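Local structure of Anapc5 protein (Xenopus laevis, 5BPZ) at residues T31-L41 against L65-L76. The protein is a subunit of the anaphase-promoting complex (APC/C), the cell-cycle ubiquitin ligase, here represented by its all-helical N-terminal domain. Residues are numbered along the deposited sequence; the frame is centred on the assembly and turned at random.
With EDO (1,2-ethanediol), chain B.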
loop_
_atom_site.group_PDB
_atom_site.type_symbol
_atom_site.label_atom_id
_atom_site.label_comp_id
_atom_site.label_asym_id
_atom_site.label_seq_id
_atom_site.Cartn_x
_atom_site.Cartn_y
_atom_site.Cartn_z
ATOM N N THR A 31 -5.276 -3.374 7.450
ATOM C CA THR A 31 -4.184 -3.030 8.366
ATOM C C THR A 31 -3.173 -2.083 7.685
ATOM O O THR A 31 -3.181 -2.002 6.453
ATOM C CB THR A 31 -3.468 -4.310 8.855
ATOM O OG1 THR A 31 -2.997 -5.051 7.733
ATOM C CG2 THR A 31 -4.332 -5.184 9.764
ATOM N N PRO A 32 -2.260 -1.406 8.446
ATOM C CA PRO A 32 -1.238 -0.556 7.793
ATOM C C PRO A 32 -0.359 -1.285 6.758
ATOM O O PRO A 32 0.066 -0.657 5.788
ATOM C CB PRO A 32 -0.409 -0.017 8.960
ATOM C CG PRO A 32 -1.243 -0.203 10.170
ATOM C CD PRO A 32 -2.119 -1.382 9.920
ATOM N N TYR A 33 -0.116 -2.604 6.932
ATOM C CA TYR A 33 0.631 -3.399 5.948
ATOM C C TYR A 33 -0.161 -3.479 4.627
ATOM O O TYR A 33 0.423 -3.321 3.547
ATOM C CB TYR A 33 0.926 -4.825 6.468
ATOM C CG TYR A 33 1.376 -5.765 5.371
ATOM C CD1 TYR A 33 2.667 -5.694 4.852
ATOM C CD2 TYR A 33 0.496 -6.684 4.808
ATOM C CE1 TYR A 33 3.072 -6.522 3.811
ATOM C CE2 TYR A 33 0.891 -7.516 3.759
ATOM C CZ TYR A 33 2.186 -7.442 3.276
ATOM O OH TYR A 33 2.590 -8.251 2.245
ATOM N N LYS A 34 -1.483 -3.754 4.726
ATOM C CA LYS A 34 -2.388 -3.879 3.576
ATOM C C LYS A 34 -2.465 -2.557 2.810
ATOM O O LYS A 34 -2.489 -2.583 1.585
ATOM C CB LYS A 34 -3.794 -4.334 4.012
ATOM C CG LYS A 34 -3.848 -5.729 4.632
ATOM C CD LYS A 34 -4.192 -6.820 3.630
ATOM C CE LYS A 34 -4.914 -7.988 4.267
ATOM N NZ LYS A 34 -4.046 -8.761 5.195
ATOM N N ILE A 35 -2.451 -1.411 3.535
ATOM C CA ILE A 35 -2.453 -0.044 2.981
ATOM C C ILE A 35 -1.168 0.161 2.173
ATOM O O ILE A 35 -1.205 0.661 1.045
ATOM C CB ILE A 35 -2.610 1.008 4.119
ATOM C CG1 ILE A 35 -4.043 0.965 4.716
ATOM C CG2 ILE A 35 -2.264 2.419 3.632
ATOM C CD1 ILE A 35 -4.215 1.737 6.109
ATOM N N SER A 36 -0.044 -0.281 2.743
ATOM C CA SER A 36 1.284 -0.212 2.135
ATOM C C SER A 36 1.351 -1.028 0.833
ATOM O O SER A 36 1.989 -0.610 -0.132
ATOM C CB SER A 36 2.325 -0.665 3.148
ATOM O OG SER A 36 2.226 0.138 4.314
ATOM N N VAL A 37 0.631 -2.154 0.787
ATOM C CA VAL A 37 0.521 -3.002 -0.406
ATOM C C VAL A 37 -0.310 -2.268 -1.483
ATOM O O VAL A 37 0.065 -2.275 -2.655
ATOM C CB VAL A 37 -0.002 -4.418 -0.075
ATOM C CG1 VAL A 37 -0.262 -5.220 -1.348
ATOM C CG2 VAL A 37 0.994 -5.157 0.819
ATOM N N LEU A 38 -1.387 -1.579 -1.065
ATOM C CA LEU A 38 -2.216 -0.765 -1.958
ATOM C C LEU A 38 -1.378 0.364 -2.552
ATOM O O LEU A 38 -1.454 0.590 -3.751
ATOM C CB LEU A 38 -3.455 -0.201 -1.229
ATOM C CG LEU A 38 -4.508 -1.212 -0.764
ATOM C CD1 LEU A 38 -5.528 -0.542 0.135
ATOM C CD2 LEU A 38 -5.217 -1.905 -1.960
ATOM N N VAL A 39 -0.544 1.036 -1.720
ATOM C CA VAL A 39 0.393 2.107 -2.115
ATOM C C VAL A 39 1.367 1.516 -3.160
ATOM O O VAL A 39 1.606 2.137 -4.197
ATOM C CB VAL A 39 1.150 2.691 -0.882
ATOM C CG1 VAL A 39 2.366 3.515 -1.302
ATOM C CG2 VAL A 39 0.217 3.518 0.006
ATOM N N LEU A 40 1.900 0.309 -2.887
ATOM C CA LEU A 40 2.790 -0.380 -3.806
ATOM C C LEU A 40 2.098 -0.675 -5.147
ATOM O O LEU A 40 2.685 -0.413 -6.200
ATOM C CB LEU A 40 3.360 -1.652 -3.173
ATOM C CG LEU A 40 4.090 -2.628 -4.098
ATOM C CD1 LEU A 40 5.360 -2.015 -4.672
ATOM C CD2 LEU A 40 4.396 -3.905 -3.379
ATOM N N LEU A 41 0.853 -1.175 -5.105
ATOM C CA LEU A 41 0.102 -1.464 -6.326
ATOM C C LEU A 41 -0.144 -0.186 -7.115
ATOM O O LEU A 41 0.061 -0.172 -8.327
ATOM C CB LEU A 41 -1.213 -2.198 -6.028
ATOM C CG LEU A 41 -1.071 -3.655 -5.572
ATOM C CD1 LEU A 41 -2.382 -4.152 -4.936
ATOM C CD2 LEU A 41 -0.643 -4.561 -6.728
ATOM N N LEU A 65 2.648 -11.056 -1.716
ATOM C CA LEU A 65 2.478 -9.949 -0.770
ATOM C C LEU A 65 0.992 -9.687 -0.467
ATOM O O LEU A 65 0.652 -9.242 0.629
ATOM C CB LEU A 65 3.129 -8.662 -1.294
ATOM C CG LEU A 65 4.660 -8.644 -1.409
ATOM C CD1 LEU A 65 5.141 -7.338 -2.029
ATOM C CD2 LEU A 65 5.344 -8.861 -0.044
ATOM N N LEU A 66 0.123 -9.965 -1.450
ATOM C CA LEU A 66 -1.322 -9.773 -1.380
ATOM C C LEU A 66 -1.977 -10.932 -0.634
ATOM O O LEU A 66 -3.008 -10.757 0.016
ATOM C CB LEU A 66 -1.881 -9.704 -2.814
ATOM C CG LEU A 66 -1.881 -8.350 -3.540
ATOM C CD1 LEU A 66 -0.469 -7.852 -3.861
ATOM C CD2 LEU A 66 -2.621 -8.466 -4.841
ATOM N N GLN A 67 -1.361 -12.113 -0.728
ATOM C CA GLN A 67 -1.835 -13.371 -0.157
ATOM C C GLN A 67 -1.217 -13.741 1.203
ATOM O O GLN A 67 -1.835 -14.477 1.972
ATOM C CB GLN A 67 -1.606 -14.508 -1.175
ATOM C CG GLN A 67 -2.349 -14.303 -2.497
ATOM C CD GLN A 67 -1.911 -15.269 -3.568
ATOM O OE1 GLN A 67 -1.087 -14.943 -4.432
ATOM N NE2 GLN A 67 -2.475 -16.471 -3.556
ATOM N N GLY A 68 -0.011 -13.251 1.471
ATOM C CA GLY A 68 0.742 -13.577 2.677
ATOM C C GLY A 68 0.335 -12.866 3.954
ATOM O O GLY A 68 -0.607 -12.064 3.955
ATOM N N PRO A 69 1.038 -13.153 5.076
ATOM C CA PRO A 69 0.703 -12.469 6.338
ATOM C C PRO A 69 1.325 -11.076 6.408
ATOM O O PRO A 69 2.161 -10.732 5.574
ATOM C CB PRO A 69 1.255 -13.406 7.418
ATOM C CG PRO A 69 2.273 -14.262 6.733
ATOM C CD PRO A 69 2.193 -14.060 5.239
ATOM N N ASP A 70 0.898 -10.267 7.397
ATOM C CA ASP A 70 1.403 -8.909 7.605
ATOM C C ASP A 70 2.868 -8.943 8.001
ATOM O O ASP A 70 3.304 -9.862 8.692
ATOM C CB ASP A 70 0.593 -8.187 8.702
ATOM C CG ASP A 70 -0.760 -7.629 8.276
ATOM O OD1 ASP A 70 -1.326 -8.124 7.271
ATOM O OD2 ASP A 70 -1.261 -6.718 8.958
ATOM N N MET A 71 3.627 -7.952 7.543
ATOM C CA MET A 71 5.040 -7.808 7.889
ATOM C C MET A 71 5.299 -6.331 8.191
ATOM O O MET A 71 4.457 -5.498 7.881
ATOM C CB MET A 71 5.948 -8.330 6.746
ATOM C CG MET A 71 5.928 -7.455 5.502
ATOM S SD MET A 71 6.848 -8.096 4.084
ATOM C CE MET A 71 6.092 -9.694 3.871
ATOM N N THR A 72 6.453 -6.008 8.788
ATOM C CA THR A 72 6.824 -4.624 9.096
ATOM C C THR A 72 7.046 -3.832 7.786
ATOM O O THR A 72 7.326 -4.431 6.739
ATOM C CB THR A 72 8.115 -4.604 9.940
ATOM O OG1 THR A 72 9.197 -5.074 9.148
ATOM C CG2 THR A 72 8.001 -5.388 11.251
ATOM N N LEU A 73 6.968 -2.490 7.855
ATOM C CA LEU A 73 7.242 -1.646 6.697
ATOM C C LEU A 73 8.704 -1.876 6.190
ATOM O O LEU A 73 8.934 -1.910 4.989
ATOM C CB LEU A 73 7.021 -0.160 7.042
ATOM C CG LEU A 73 7.211 0.852 5.897
ATOM C CD1 LEU A 73 6.334 0.523 4.704
ATOM C CD2 LEU A 73 6.937 2.263 6.376
ATOM N N SER A 74 9.657 -2.035 7.117
ATOM C CA SER A 74 11.082 -2.259 6.856
ATOM C C SER A 74 11.296 -3.475 5.956
ATOM O O SER A 74 12.023 -3.371 4.966
ATOM C CB SER A 74 11.835 -2.428 8.172
ATOM O OG SER A 74 13.235 -2.379 7.962
ATOM N N LYS A 75 10.606 -4.597 6.256
ATOM C CA LYS A 75 10.691 -5.825 5.465
ATOM C C LYS A 75 10.051 -5.653 4.096
ATOM O O LYS A 75 10.624 -6.088 3.098
ATOM C CB LYS A 75 10.089 -7.024 6.202
ATOM C CG LYS A 75 10.650 -8.350 5.692
ATOM C CD LYS A 75 10.056 -9.541 6.424
ATOM C CE LYS A 75 9.949 -10.757 5.542
ATOM N NZ LYS A 75 8.900 -11.693 6.032
ATOM N N LEU A 76 8.878 -5.007 4.047
ATOM C CA LEU A 76 8.176 -4.756 2.794
ATOM C C LEU A 76 9.024 -3.920 1.844
ATOM O O LEU A 76 9.152 -4.296 0.686
ATOM C CB LEU A 76 6.815 -4.088 3.039
ATOM C CG LEU A 76 6.022 -3.696 1.790
ATOM C CD1 LEU A 76 5.670 -4.929 0.934
ATOM C CD2 LEU A 76 4.775 -2.947 2.165
HETATM C C1 EDO B . 7.621 -1.186 10.961
HETATM O O1 EDO B . 6.443 -1.004 10.219
HETATM C C2 EDO B . 8.869 -1.152 10.084
HETATM O O2 EDO B . 9.996 -1.476 10.849
HETATM O O HOH W 1 0.047 -3.983 9.556
HETATM O O HOH W 2 2.904 -10.936 3.011
#
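Tyr33, in the first turn of helix 32-46, inserts its ring against the loop that links helices 52-67 and 73-83, a worked example of how a buried aromatic ties an interhelical loop to the central helix of an all-helical domain. With CG anti to the backbone N (chi1 166°), the ring reaches out to the end of helix 52-67, where its OH donates to Leu65 O at 2.7 Å, in the carbonyl plane and on a lone pair. A water donates to both this OH and Pro69 O. One ring face is covered near its rim by the backbone of Asp70 and Met71, Asp70 CA forming a CH-pi contact 4.0 Å from the centroid; the opposite face takes Val37 CG2 from its own helix. Met71 CG lies 3.4 Å from Tyr33 CE1, and the sulfur makes an oblique Met-aromatic contact. A phenylalanine here would probably leave Leu65 O without its hydroxyl donor and the bridging water with one anchor fewer. Farther along, Val37 CG1 packs on Leu66 CD1, Leu40 CD2 on Leu65 CD1, and Leu76 CD2 presses on Ser36 CB. At the helix start, the carboxylate of Asp70 has three partners: OD1 makes a weak, long salt bridge to Lys34 NZ, while OD2 takes a water that also accepts from Tyr33 N, and receives Thr31 OG1 at 2.7 Å on its syn side, 24° out of the carboxylate plane.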